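Sugar phosphate isomerase/epimerase (Parabacteroides distasonis, PDB 3OBE) probably acts as an isomerase or epimerase of sugar substrates, built on a xylose isomerase-like TIM barrel. Local coordinates at residues Leu217-Ala222 with Gln227-Trp232; Lys246-Trp249 with Gly255-Asn258. All blocks are in the same frame, centred on the assembly; numbering follows the deposited sequence. Where two conformers were deposited one is given.

In the fold
Both contacts lie at the C-terminal ends of neighbouring barrel strands, 213-218 and 240-245, and their centres are about 11 Å apart. Interaction 1 is buried: it folds the short helix 219-224 back on helix 229-235 through apolar packing round a proline and one backbone hydrogen bond. Interaction 2, farther from the middle of the chain, is partly buried and draws together the two ends of the loop between strand 240-245 and helix 259-269; no hydrogen bond spans it, and a selenomethionine packs on an aspartate, while a second lies, less certainly, by an arginine. The two touch through helix 219-224, where Tyr220 OH probably hydrogen-bonds Arg248 NH1 at 3.0 Å.

Interaction 1: Leu217-Ala222 with Gln227-Trp232; sequences LDVYWA and QDPVEW
Where barrel strand 213-218 gives way to the short helix 219-224, the chain doubles back, and the ring of Pro229 in the first turn of helix 229-235 packs against Val219 and Ala222. Pro229 CB lies 3.9 Å from Val219 CG1, a branch set anti to the carbonyl carbon (chi1 -65°), and the two side chains cross at about a right angle. Pro229 CG reaches the backbone, 3.8 Å from Val219 O. The methyl CB of Ala222 and CD2 of Leu217 also approach Pro229 CB, both at slightly longer range.

The one hydrogen bond across the contact closes the turn: Gln227 N donates to Ala222 O over 2.9 Å. This is a beta-alpha unit of the TIM barrel with an additional short helix inserted after the strand, and both helices start with a side-chain cap. Asp218 OD1 accepts from Trp221 N at 2.9 Å, while Asp228 OD1 accepts from Val230 N.

Gln227 CB rests 3.4 Å from Ala222 O, but a bend at chi2 (-59°) leads the amide away to the indole of Trp232. There Trp232 NE1 donates to Gln227 OE1 at 2.9 Å, with the oxygen almost in the indole plane. With an alanine here, Trp232 NE1 would probably lose this acceptor and the indole one of its restraints. Asp218 OD2 is bonded to His169 NE2 on strand 165-169, and the Trp232 indole meets Phe175 edge-to-face.

Interaction 2: Lys246-Trp249 with Gly255-Asn258; sequences KDRW and GMMN
Selenomethionine Met256 lies with its side chain beside Arg248 in the loop between strand 240-245 and helix 259-269. Both side chains were deposited in two conformers and their modelled approach is implausibly close, so its detail is doubtful. The Met256 backbone N is bonded to Ser254 OG.

The next residue, selenomethionine Met257, packs on Asp247. Met257 CG lies 3.7 Å from Asp247 OD1, the two side chains sliding past each other in opposite directions. Lys246 O, 4.1 Å from Met257 CG, is buried here and has no polar partner in the model. With CG of Asp247 anti to its own N (chi1 -156°), Asp247 OD1 turns back to accept from Arg248 N at 2.7 Å, on the anti side of the carboxylate. Ser254 OG is also hydrogen-bonded to Asp247 OD1, and Gly252 N to Asp247 OD2.

Asn258 then caps helix 259-269 through OD1, which accepts from Asn261 N. The Met257 side chain touches Val219 and Val223 of helix 219-224 and Ile262 of helix 259-269, beyond the end of strand 240-245.

Interaction 1: Leu217-Ala222 with Gln227-Trp232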
loop_
_atom_site.group_PDB
_atom_site.type_symbol
_atom_site.label_atom_id
_atom_site.label_comp_id
_atom_site.label_asym_id
_atom_site.label_seq_id
_atom_site.Cartn_x
_atom_site.Cartn_y
_atom_site.Cartn_z
ATOM N N LEU A 217 3.736 -0.626 5.421
ATOM C CA LEU A 217 3.976 -1.859 6.155
ATOM C C LEU A 217 2.775 -2.762 6.037
ATOM O O LEU A 217 1.694 -2.409 6.470
ATOM C CB LEU A 217 4.270 -1.607 7.615
ATOM C CG LEU A 217 4.528 -2.856 8.446
ATOM C CD1 LEU A 217 5.682 -3.719 7.824
ATOM C CD2 LEU A 217 4.734 -2.508 9.874
ATOM N N ASP A 218 3.007 -3.912 5.429
ATOM C CA ASP A 218 1.967 -4.976 5.401
ATOM C C ASP A 218 2.044 -5.790 6.675
ATOM O O ASP A 218 2.943 -6.599 6.854
ATOM C CB ASP A 218 2.014 -5.878 4.195
ATOM C CG ASP A 218 0.657 -6.527 3.982
ATOM O OD1 ASP A 218 0.283 -7.310 4.906
ATOM O OD2 ASP A 218 -0.036 -6.204 2.976
ATOM N N VAL A 219 1.133 -5.498 7.610
ATOM C CA VAL A 219 1.224 -6.117 8.914
ATOM C C VAL A 219 0.973 -7.622 8.816
ATOM O O VAL A 219 1.566 -8.420 9.562
ATOM C CB VAL A 219 0.318 -5.424 9.944
ATOM C CG1 VAL A 219 0.808 -4.007 10.153
ATOM C CG2 VAL A 219 -1.182 -5.486 9.528
ATOM N N TYR A 220 0.100 -8.031 7.899
ATOM C CA TYR A 220 -0.224 -9.459 7.743
ATOM C C TYR A 220 0.943 -10.218 7.144
ATOM O O TYR A 220 1.319 -11.251 7.654
ATOM C CB TYR A 220 -1.424 -9.645 6.840
ATOM C CG TYR A 220 -1.778 -11.064 6.549
ATOM C CD1 TYR A 220 -2.519 -11.849 7.476
ATOM C CD2 TYR A 220 -1.415 -11.660 5.339
ATOM C CE1 TYR A 220 -2.891 -13.175 7.142
ATOM C CE2 TYR A 220 -1.775 -12.960 5.052
ATOM C CZ TYR A 220 -2.507 -13.697 5.940
ATOM O OH TYR A 220 -2.858 -14.979 5.641
ATOM N N TRP A 221 1.512 -9.715 6.055
ATOM C CA TRP A 221 2.587 -10.479 5.417
ATOM C C TRP A 221 3.850 -10.441 6.304
ATOM O O TRP A 221 4.668 -11.364 6.238
ATOM C CB TRP A 221 2.874 -9.955 4.007
ATOM C CG TRP A 221 1.743 -10.231 3.030
ATOM C CD1 TRP A 221 1.017 -9.293 2.343
ATOM C CD2 TRP A 221 1.198 -11.504 2.638
ATOM N NE1 TRP A 221 0.095 -9.894 1.541
ATOM C CE2 TRP A 221 0.170 -11.249 1.697
ATOM C CE3 TRP A 221 1.491 -12.833 2.963
ATOM C CZ2 TRP A 221 -0.586 -12.273 1.123
ATOM C CZ3 TRP A 221 0.738 -13.832 2.384
ATOM C CH2 TRP A 221 -0.293 -13.548 1.481
ATOM N N ALA A 222 3.961 -9.454 7.186
ATOM C CA ALA A 222 5.022 -9.462 8.197
ATOM C C ALA A 222 4.810 -10.627 9.189
ATOM O O ALA A 222 5.717 -11.447 9.402
ATOM C CB ALA A 222 5.066 -8.131 8.941
ATOM N N GLN A 227 7.348 -12.276 11.692
ATOM C CA GLN A 227 7.746 -11.012 12.310
ATOM C C GLN A 227 6.612 -10.409 13.142
ATOM O O GLN A 227 5.430 -10.544 12.808
ATOM C CB GLN A 227 8.133 -10.005 11.242
ATOM C CG GLN A 227 9.269 -10.456 10.334
ATOM C CD GLN A 227 10.521 -10.750 11.098
ATOM O OE1 GLN A 227 10.977 -9.927 11.912
ATOM N NE2 GLN A 227 11.086 -11.938 10.897
ATOM N N ASP A 228 6.992 -9.689 14.189
ATOM C CA ASP A 228 6.059 -8.842 14.937
ATOM C C ASP A 228 6.029 -7.454 14.249
ATOM O O ASP A 228 7.011 -6.681 14.332
ATOM C CB ASP A 228 6.536 -8.738 16.373
ATOM C CG ASP A 228 5.643 -7.875 17.232
ATOM O OD1 ASP A 228 4.614 -7.467 16.702
ATOM O OD2 ASP A 228 5.989 -7.638 18.431
ATOM N N PRO A 229 4.908 -7.110 13.601
ATOM C CA PRO A 229 4.889 -5.806 12.943
ATOM C C PRO A 229 5.030 -4.622 13.906
ATOM O O PRO A 229 5.597 -3.572 13.526
ATOM C CB PRO A 229 3.539 -5.793 12.219
ATOM C CG PRO A 229 2.740 -6.858 12.847
ATOM C CD PRO A 229 3.658 -7.859 13.377
ATOM N N VAL A 230 4.612 -4.799 15.149
ATOM C CA VAL A 230 4.742 -3.737 16.143
ATOM C C VAL A 230 6.224 -3.455 16.417
ATOM O O VAL A 230 6.627 -2.304 16.590
ATOM C CB VAL A 230 3.939 -4.037 17.409
ATOM C CG1 VAL A 230 4.300 -3.059 18.504
ATOM C CG2 VAL A 230 2.438 -3.987 17.054
ATOM N N GLU A 231 7.032 -4.514 16.401
ATOM C CA GLU A 231 8.469 -4.389 16.617
ATOM C C GLU A 231 9.115 -3.586 15.480
ATOM O O GLU A 231 9.975 -2.730 15.731
ATOM C CB GLU A 231 9.136 -5.754 16.752
ATOM C CG GLU A 231 10.536 -5.650 17.282
ATOM C CD GLU A 231 11.204 -7.021 17.481
ATOM O OE1 GLU A 231 10.562 -8.057 17.187
ATOM O OE2 GLU A 231 12.384 -7.046 17.898
ATOM N N TRP A 232 8.732 -3.889 14.247
ATOM C CA TRP A 232 9.222 -3.127 13.098
ATOM C C TRP A 232 8.839 -1.638 13.187
ATOM O O TRP A 232 9.684 -0.775 12.966
ATOM C CB TRP A 232 8.804 -3.765 11.789
ATOM C CG TRP A 232 9.579 -4.983 11.532
ATOM C CD1 TRP A 232 9.337 -6.232 12.027
ATOM C CD2 TRP A 232 10.779 -5.087 10.751
ATOM N NE1 TRP A 232 10.289 -7.110 11.589
ATOM C CE2 TRP A 232 11.196 -6.431 10.811
ATOM C CE3 TRP A 232 11.565 -4.161 10.027
ATOM C CZ2 TRP A 232 12.341 -6.886 10.143
ATOM C CZ3 TRP A 232 12.726 -4.614 9.386
ATOM C CH2 TRP A 232 13.081 -5.949 9.434
#

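Interaction 2: Lys246-Trp249 with Gly255-Asn258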
loop_
_atom_site.group_PDB
_atom_site.type_symbol
_atom_site.label_atom_id
_atom_site.label_comp_id
_atom_site.label_asym_id
_atom_site.label_seq_id
_atom_site.Cartn_x
_atom_site.Cartn_y
_atom_site.Cartn_z
ATOM N N LYS A 246 -4.578 -6.155 6.631
ATOM C CA LYS A 246 -4.906 -7.404 5.994
ATOM C C LYS A 246 -4.957 -8.494 7.062
ATOM O O LYS A 246 -4.281 -8.403 8.096
ATOM C CB LYS A 246 -3.887 -7.759 4.896
ATOM C CG LYS A 246 -4.307 -9.062 4.145
ATOM C CD LYS A 246 -3.422 -9.412 3.035
ATOM C CE LYS A 246 -3.904 -10.668 2.353
ATOM N NZ LYS A 246 -4.232 -11.800 3.292
ATOM N N ASP A 247 -5.808 -9.481 6.843
ATOM C CA ASP A 247 -5.969 -10.611 7.755
ATOM C C ASP A 247 -6.141 -11.839 6.865
ATOM O O ASP A 247 -5.897 -11.758 5.666
ATOM C CB ASP A 247 -7.175 -10.335 8.653
ATOM C CG ASP A 247 -7.149 -11.078 9.971
ATOM O OD1 ASP A 247 -6.582 -12.191 10.024
ATOM O OD2 ASP A 247 -7.784 -10.558 10.967
ATOM N N ARG A 248 -6.580 -12.974 7.405
ATOM C CA ARG A 248 -6.840 -14.143 6.556
ATOM C C ARG A 248 -7.878 -13.765 5.487
ATOM O O ARG A 248 -7.706 -14.024 4.302
ATOM C CB ARG A 248 -7.350 -15.267 7.396
ATOM C CG ARG A 248 -6.352 -15.691 8.476
ATOM C CD ARG A 248 -5.065 -16.250 7.821
ATOM N NE ARG A 248 -5.229 -17.641 7.439
ATOM C CZ ARG A 248 -4.297 -18.356 6.813
ATOM N NH1 ARG A 248 -3.149 -17.802 6.463
ATOM N NH2 ARG A 248 -4.521 -19.616 6.512
ATOM N N TRP A 249 -8.939 -13.134 5.946
ATOM C CA TRP A 249 -9.972 -12.598 5.023
ATOM C C TRP A 249 -10.562 -11.354 5.685
ATOM O O TRP A 249 -9.971 -10.265 5.643
ATOM C CB TRP A 249 -10.967 -13.683 4.623
ATOM C CG TRP A 249 -11.695 -13.286 3.336
ATOM C CD1 TRP A 249 -11.113 -13.036 2.115
ATOM C CD2 TRP A 249 -13.105 -13.112 3.152
ATOM N NE1 TRP A 249 -12.073 -12.687 1.190
ATOM C CE2 TRP A 249 -13.303 -12.728 1.798
ATOM C CE3 TRP A 249 -14.234 -13.242 3.989
ATOM C CZ2 TRP A 249 -14.570 -12.461 1.285
ATOM C CZ3 TRP A 249 -15.477 -13.004 3.470
ATOM C CH2 TRP A 249 -15.636 -12.596 2.129
ATOM N N GLY A 255 -7.625 -15.960 14.215
ATOM C CA GLY A 255 -6.785 -16.065 15.395
ATOM C C GLY A 255 -5.438 -15.369 15.297
ATOM O O GLY A 255 -4.683 -15.407 16.255
HETATM N N MSE A 256 -5.066 -14.697 14.187
HETATM C CA MSE A 256 -3.614 -14.377 13.919
HETATM C C MSE A 256 -2.886 -13.028 14.301
HETATM O O MSE A 256 -1.719 -13.085 14.682
HETATM C CB MSE A 256 -3.287 -14.700 12.445
HETATM C CG MSE A 256 -3.821 -16.041 11.979
HETATM SE SE MSE A 256 -3.390 -16.307 10.080
HETATM C CE MSE A 256 -1.625 -15.731 10.356
HETATM N N MSE A 257 -3.495 -11.842 14.177
HETATM C CA MSE A 257 -3.290 -10.392 14.178
HETATM C C MSE A 257 -3.840 -9.785 15.476
HETATM O O MSE A 257 -4.946 -10.115 15.908
HETATM C CB MSE A 257 -3.964 -9.738 12.941
HETATM C CG MSE A 257 -3.744 -10.451 11.616
HETATM SE SE MSE A 257 -1.867 -10.561 11.263
HETATM C CE MSE A 257 -1.322 -8.690 11.384
ATOM N N ASN A 258 -3.044 -8.896 16.060
ATOM C CA ASN A 258 -3.454 -8.109 17.216
ATOM C C ASN A 258 -3.646 -6.663 16.752
ATOM O O ASN A 258 -2.747 -5.826 16.861
ATOM C CB ASN A 258 -2.405 -8.211 18.314
ATOM C CG ASN A 258 -2.952 -7.692 19.656
ATOM O OD1 ASN A 258 -3.711 -6.722 19.662
ATOM N ND2 ASN A 258 -2.531 -8.280 20.743
#